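Local coordinates for protein BAG family molecular chaperone regulator 4 (Arabidopsis thaliana, PDB 4HWH) that acts as a co-chaperone that binds the ATPase domain of HSP70/HSC70 chaperones and probably regulates programmed cell death and stress responses, at residues I4-S18 with A62-L76. Sequence-based numbering, arbitrary orientation.
Sequences IAAVNAVTGEVDKLS and AKVQRKAEVRRIQNL. With ACT (acetate ion), chain G.
Where the two helices meet at their N-terminal ends, A62 sets its methyl beside CG1 of I4. The axes of the two segments run in nearly the same direction, 20° apart, and approach to 9.7 Å, so the contact repeats turn by turn. Q65 holds CG trans to its backbone nitrogen (chi1 174°), which brings CG within 3.5 Å of CG1 of V7, whose other methyl reaches toward CB of R66; the guanidinium of R66 leads away to the carbonyl of I56. E69 crosses T11 at about a right angle, its OE2 lying 2.9 Å from T11 OG1, while its CG passes V10 CG1 and its OE1 faces V14.

R72 then threads among T11, V14, D15 and S18 as a knob into a hole. Its NH1 and NH2 both grip D15 OD1, at 2.6 Å from NH1, with the carboxylate turned 64° from the guanidinium plane. Side-on, NE and NH1 hold E69 OE1, NH1 meeting its syn lone pair at 2.8 Å. CG1 of V14 lies against one guanidinium face, and an acetate, probably from the crystallisation liquor, joins R72 NH2 to S18 OG through OXT. With an alanine here, D15 and E69 would probably lose their shared cation and a gap would open beside V14. I73 meets the other methyl of V14, CG2, and L76 brings CD1 to 3.7 Å from V14 CG1, the methyl that also lies on the guanidinium.

This pairing of helices 3-29 and 63-86 forms one side of the three-helix bundle of the BAG domain, with helix 36-54 packing against V10 and V70.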
# COMPACT_ATOMS: atom_id res chain seq x y z
N ILE A 4 1.09 -13.42 14.69
CA ILE A 4 2.16 -13.59 13.71
C ILE A 4 1.61 -13.89 12.32
O ILE A 4 1.96 -13.22 11.34
CB ILE A 4 3.12 -14.72 14.12
CG1 ILE A 4 3.82 -14.37 15.44
CG2 ILE A 4 4.13 -14.98 13.02
CD1 ILE A 4 4.75 -15.45 15.94
N ALA A 5 0.75 -14.89 12.24
CA ALA A 5 0.14 -15.27 10.97
C ALA A 5 -0.63 -14.11 10.36
O ALA A 5 -0.55 -13.86 9.16
CB ALA A 5 -0.77 -16.47 11.15
N ALA A 6 -1.36 -13.39 11.21
CA ALA A 6 -2.17 -12.27 10.75
C ALA A 6 -1.31 -11.15 10.16
O ALA A 6 -1.66 -10.57 9.14
CB ALA A 6 -3.02 -11.73 11.90
N VAL A 7 -0.19 -10.85 10.81
CA VAL A 7 0.71 -9.82 10.31
C VAL A 7 1.34 -10.28 9.00
O VAL A 7 1.44 -9.51 8.05
CB VAL A 7 1.81 -9.47 11.32
CG1 VAL A 7 2.74 -8.42 10.75
CG2 VAL A 7 1.19 -8.98 12.62
N ASN A 8 1.76 -11.54 8.96
CA ASN A 8 2.32 -12.12 7.74
C ASN A 8 1.33 -12.05 6.59
O ASN A 8 1.71 -11.79 5.44
CB ASN A 8 2.74 -13.57 7.98
CG ASN A 8 3.91 -13.69 8.94
OD1 ASN A 8 4.63 -12.72 9.17
ND2 ASN A 8 4.10 -14.88 9.49
N ALA A 9 0.05 -12.28 6.89
CA ALA A 9 -1.01 -12.19 5.90
C ALA A 9 -1.10 -10.78 5.32
O ALA A 9 -1.25 -10.60 4.11
CB ALA A 9 -2.34 -12.60 6.50
N VAL A 10 -1.01 -9.79 6.19
CA VAL A 10 -1.03 -8.40 5.74
C VAL A 10 0.20 -8.11 4.88
O VAL A 10 0.09 -7.49 3.82
CB VAL A 10 -1.09 -7.42 6.91
CG1 VAL A 10 -0.80 -6.01 6.43
CG2 VAL A 10 -2.44 -7.49 7.58
N THR A 11 1.36 -8.55 5.36
CA THR A 11 2.61 -8.32 4.64
C THR A 11 2.52 -8.83 3.20
O THR A 11 2.97 -8.16 2.27
CB THR A 11 3.80 -8.99 5.36
OG1 THR A 11 4.04 -8.33 6.60
CG2 THR A 11 5.05 -8.92 4.50
N GLY A 12 1.94 -10.01 3.03
CA GLY A 12 1.78 -10.58 1.71
C GLY A 12 0.92 -9.71 0.82
O GLY A 12 1.17 -9.58 -0.38
N GLU A 13 -0.10 -9.10 1.41
CA GLU A 13 -1.00 -8.25 0.64
C GLU A 13 -0.33 -6.92 0.31
O GLU A 13 -0.47 -6.40 -0.79
CB GLU A 13 -2.30 -8.02 1.40
CG GLU A 13 -3.43 -7.55 0.52
CD GLU A 13 -3.65 -8.48 -0.66
OE1 GLU A 13 -3.51 -9.71 -0.48
OE2 GLU A 13 -3.95 -7.98 -1.76
N VAL A 14 0.41 -6.39 1.28
CA VAL A 14 1.14 -5.15 1.06
C VAL A 14 2.22 -5.34 -0.01
O VAL A 14 2.49 -4.43 -0.79
CB VAL A 14 1.74 -4.61 2.37
CG1 VAL A 14 2.54 -3.35 2.11
CG2 VAL A 14 0.61 -4.32 3.37
N ASP A 15 2.83 -6.52 -0.05
CA ASP A 15 3.79 -6.84 -1.10
C ASP A 15 3.14 -6.70 -2.47
O ASP A 15 3.70 -6.09 -3.38
CB ASP A 15 4.34 -8.27 -0.94
CG ASP A 15 5.37 -8.38 0.16
OD1 ASP A 15 5.86 -7.33 0.64
OD2 ASP A 15 5.71 -9.52 0.54
N LYS A 16 1.95 -7.27 -2.62
CA LYS A 16 1.23 -7.17 -3.88
C LYS A 16 0.95 -5.71 -4.23
O LYS A 16 1.10 -5.29 -5.37
CB LYS A 16 -0.08 -7.96 -3.81
CG LYS A 16 0.10 -9.47 -3.90
CD LYS A 16 -1.23 -10.20 -3.72
CE LYS A 16 -1.04 -11.70 -3.67
NZ LYS A 16 -2.33 -12.42 -3.48
N LEU A 17 0.54 -4.94 -3.22
CA LEU A 17 0.25 -3.53 -3.44
C LEU A 17 1.52 -2.75 -3.77
O LEU A 17 1.51 -1.85 -4.60
CB LEU A 17 -0.46 -2.94 -2.22
CG LEU A 17 -1.89 -3.47 -2.06
CD1 LEU A 17 -2.47 -3.14 -0.68
CD2 LEU A 17 -2.79 -2.94 -3.16
N SER A 18 2.63 -3.12 -3.13
CA SER A 18 3.90 -2.47 -3.42
C SER A 18 4.29 -2.66 -4.89
O SER A 18 4.74 -1.73 -5.55
CB SER A 18 5.00 -3.00 -2.50
OG SER A 18 6.25 -2.44 -2.85
N ALA A 62 5.78 -9.81 17.30
CA ALA A 62 4.58 -9.58 16.51
C ALA A 62 4.25 -8.10 16.44
O ALA A 62 3.91 -7.58 15.38
CB ALA A 62 3.41 -10.37 17.09
N LYS A 63 4.35 -7.42 17.58
CA LYS A 63 4.09 -5.98 17.63
C LYS A 63 5.16 -5.21 16.86
O LYS A 63 4.88 -4.17 16.27
CB LYS A 63 4.03 -5.48 19.08
CG LYS A 63 3.66 -4.00 19.18
CD LYS A 63 3.70 -3.49 20.62
CE LYS A 63 2.48 -3.93 21.42
NZ LYS A 63 2.59 -5.34 21.88
N VAL A 64 6.38 -5.73 16.85
CA VAL A 64 7.47 -5.09 16.13
C VAL A 64 7.23 -5.12 14.62
O VAL A 64 7.31 -4.09 13.95
CB VAL A 64 8.83 -5.75 16.44
CG1 VAL A 64 9.92 -5.19 15.54
CG2 VAL A 64 9.18 -5.57 17.91
N GLN A 65 6.95 -6.30 14.08
CA GLN A 65 6.69 -6.44 12.66
C GLN A 65 5.40 -5.74 12.26
O GLN A 65 5.29 -5.21 11.15
CB GLN A 65 6.64 -7.92 12.25
CG GLN A 65 6.23 -8.16 10.80
CD GLN A 65 7.15 -7.46 9.81
OE1 GLN A 65 8.37 -7.46 9.96
NE2 GLN A 65 6.56 -6.87 8.77
N ARG A 66 4.43 -5.72 13.17
CA ARG A 66 3.19 -5.00 12.93
C ARG A 66 3.49 -3.53 12.70
O ARG A 66 3.03 -2.93 11.72
CB ARG A 66 2.22 -5.15 14.10
CG ARG A 66 0.86 -4.51 13.85
CD ARG A 66 0.00 -4.46 15.11
NE ARG A 66 0.51 -3.49 16.07
CZ ARG A 66 0.10 -3.41 17.34
NH1 ARG A 66 -0.81 -4.25 17.80
NH2 ARG A 66 0.62 -2.49 18.14
N LYS A 67 4.25 -2.94 13.61
CA LYS A 67 4.62 -1.54 13.52
C LYS A 67 5.45 -1.28 12.27
O LYS A 67 5.33 -0.24 11.63
CB LYS A 67 5.40 -1.13 14.77
CG LYS A 67 5.64 0.37 14.91
CD LYS A 67 6.49 0.67 16.14
CE LYS A 67 6.79 2.15 16.26
NZ LYS A 67 7.66 2.44 17.44
N ALA A 68 6.30 -2.25 11.91
CA ALA A 68 7.10 -2.15 10.70
C ALA A 68 6.20 -2.07 9.47
O ALA A 68 6.45 -1.28 8.56
CB ALA A 68 8.03 -3.34 10.60
N GLU A 69 5.16 -2.89 9.45
CA GLU A 69 4.25 -2.93 8.31
C GLU A 69 3.43 -1.65 8.20
O GLU A 69 3.11 -1.19 7.11
CB GLU A 69 3.33 -4.14 8.41
CG GLU A 69 2.83 -4.62 7.07
CD GLU A 69 3.97 -5.04 6.16
OE1 GLU A 69 3.85 -4.84 4.94
OE2 GLU A 69 4.98 -5.56 6.67
N VAL A 70 3.10 -1.07 9.35
CA VAL A 70 2.38 0.19 9.37
C VAL A 70 3.21 1.26 8.66
O VAL A 70 2.69 2.03 7.85
CB VAL A 70 2.03 0.64 10.80
CG1 VAL A 70 1.51 2.08 10.82
CG2 VAL A 70 1.01 -0.31 11.41
N ARG A 71 4.50 1.30 8.97
CA ARG A 71 5.39 2.28 8.37
C ARG A 71 5.54 2.07 6.87
O ARG A 71 5.58 3.03 6.10
CB ARG A 71 6.77 2.25 9.06
CG ARG A 71 6.74 2.72 10.50
CD ARG A 71 8.13 2.71 11.12
NE ARG A 71 8.12 3.17 12.51
CZ ARG A 71 9.20 3.26 13.27
NH1 ARG A 71 10.39 2.93 12.79
NH2 ARG A 71 9.10 3.69 14.52
N ARG A 72 5.61 0.80 6.46
CA ARG A 72 5.74 0.47 5.05
C ARG A 72 4.52 0.99 4.31
O ARG A 72 4.62 1.56 3.22
CB ARG A 72 5.88 -1.05 4.87
CG ARG A 72 6.91 -1.47 3.83
CD ARG A 72 6.30 -2.19 2.62
NE ARG A 72 5.78 -3.51 2.98
CZ ARG A 72 5.75 -4.56 2.18
NH1 ARG A 72 5.24 -5.70 2.62
NH2 ARG A 72 6.22 -4.50 0.94
N ILE A 73 3.35 0.80 4.91
CA ILE A 73 2.10 1.27 4.31
C ILE A 73 2.08 2.79 4.17
O ILE A 73 1.71 3.33 3.12
CB ILE A 73 0.89 0.78 5.11
CG1 ILE A 73 0.70 -0.73 4.91
CG2 ILE A 73 -0.36 1.53 4.71
CD1 ILE A 73 -0.41 -1.34 5.75
N GLN A 74 2.47 3.49 5.23
CA GLN A 74 2.54 4.95 5.19
C GLN A 74 3.44 5.43 4.06
O GLN A 74 3.13 6.40 3.38
CB GLN A 74 3.00 5.50 6.55
CG GLN A 74 2.08 5.10 7.70
CD GLN A 74 2.63 5.52 9.06
OE1 GLN A 74 3.84 5.51 9.28
NE2 GLN A 74 1.73 5.87 9.97
N ASN A 75 4.55 4.74 3.85
CA ASN A 75 5.47 5.08 2.76
C ASN A 75 4.83 4.88 1.39
O ASN A 75 4.97 5.73 0.51
CB ASN A 75 6.75 4.27 2.87
CG ASN A 75 7.65 4.73 4.00
OD1 ASN A 75 7.38 5.76 4.63
ND2 ASN A 75 8.71 3.98 4.27
N LEU A 76 4.13 3.77 1.22
CA LEU A 76 3.42 3.51 -0.03
C LEU A 76 2.32 4.54 -0.27
O LEU A 76 2.11 4.98 -1.39
CB LEU A 76 2.84 2.09 -0.04
CG LEU A 76 3.92 1.00 -0.08
CD1 LEU A 76 3.33 -0.39 0.11
CD2 LEU A 76 4.68 1.08 -1.40
C ACT G . 8.08 -1.24 -0.37
O ACT G . 8.36 -0.86 0.78
OXT ACT G . 7.70 -2.43 -0.48
CH3 ACT G . 8.19 -0.33 -1.56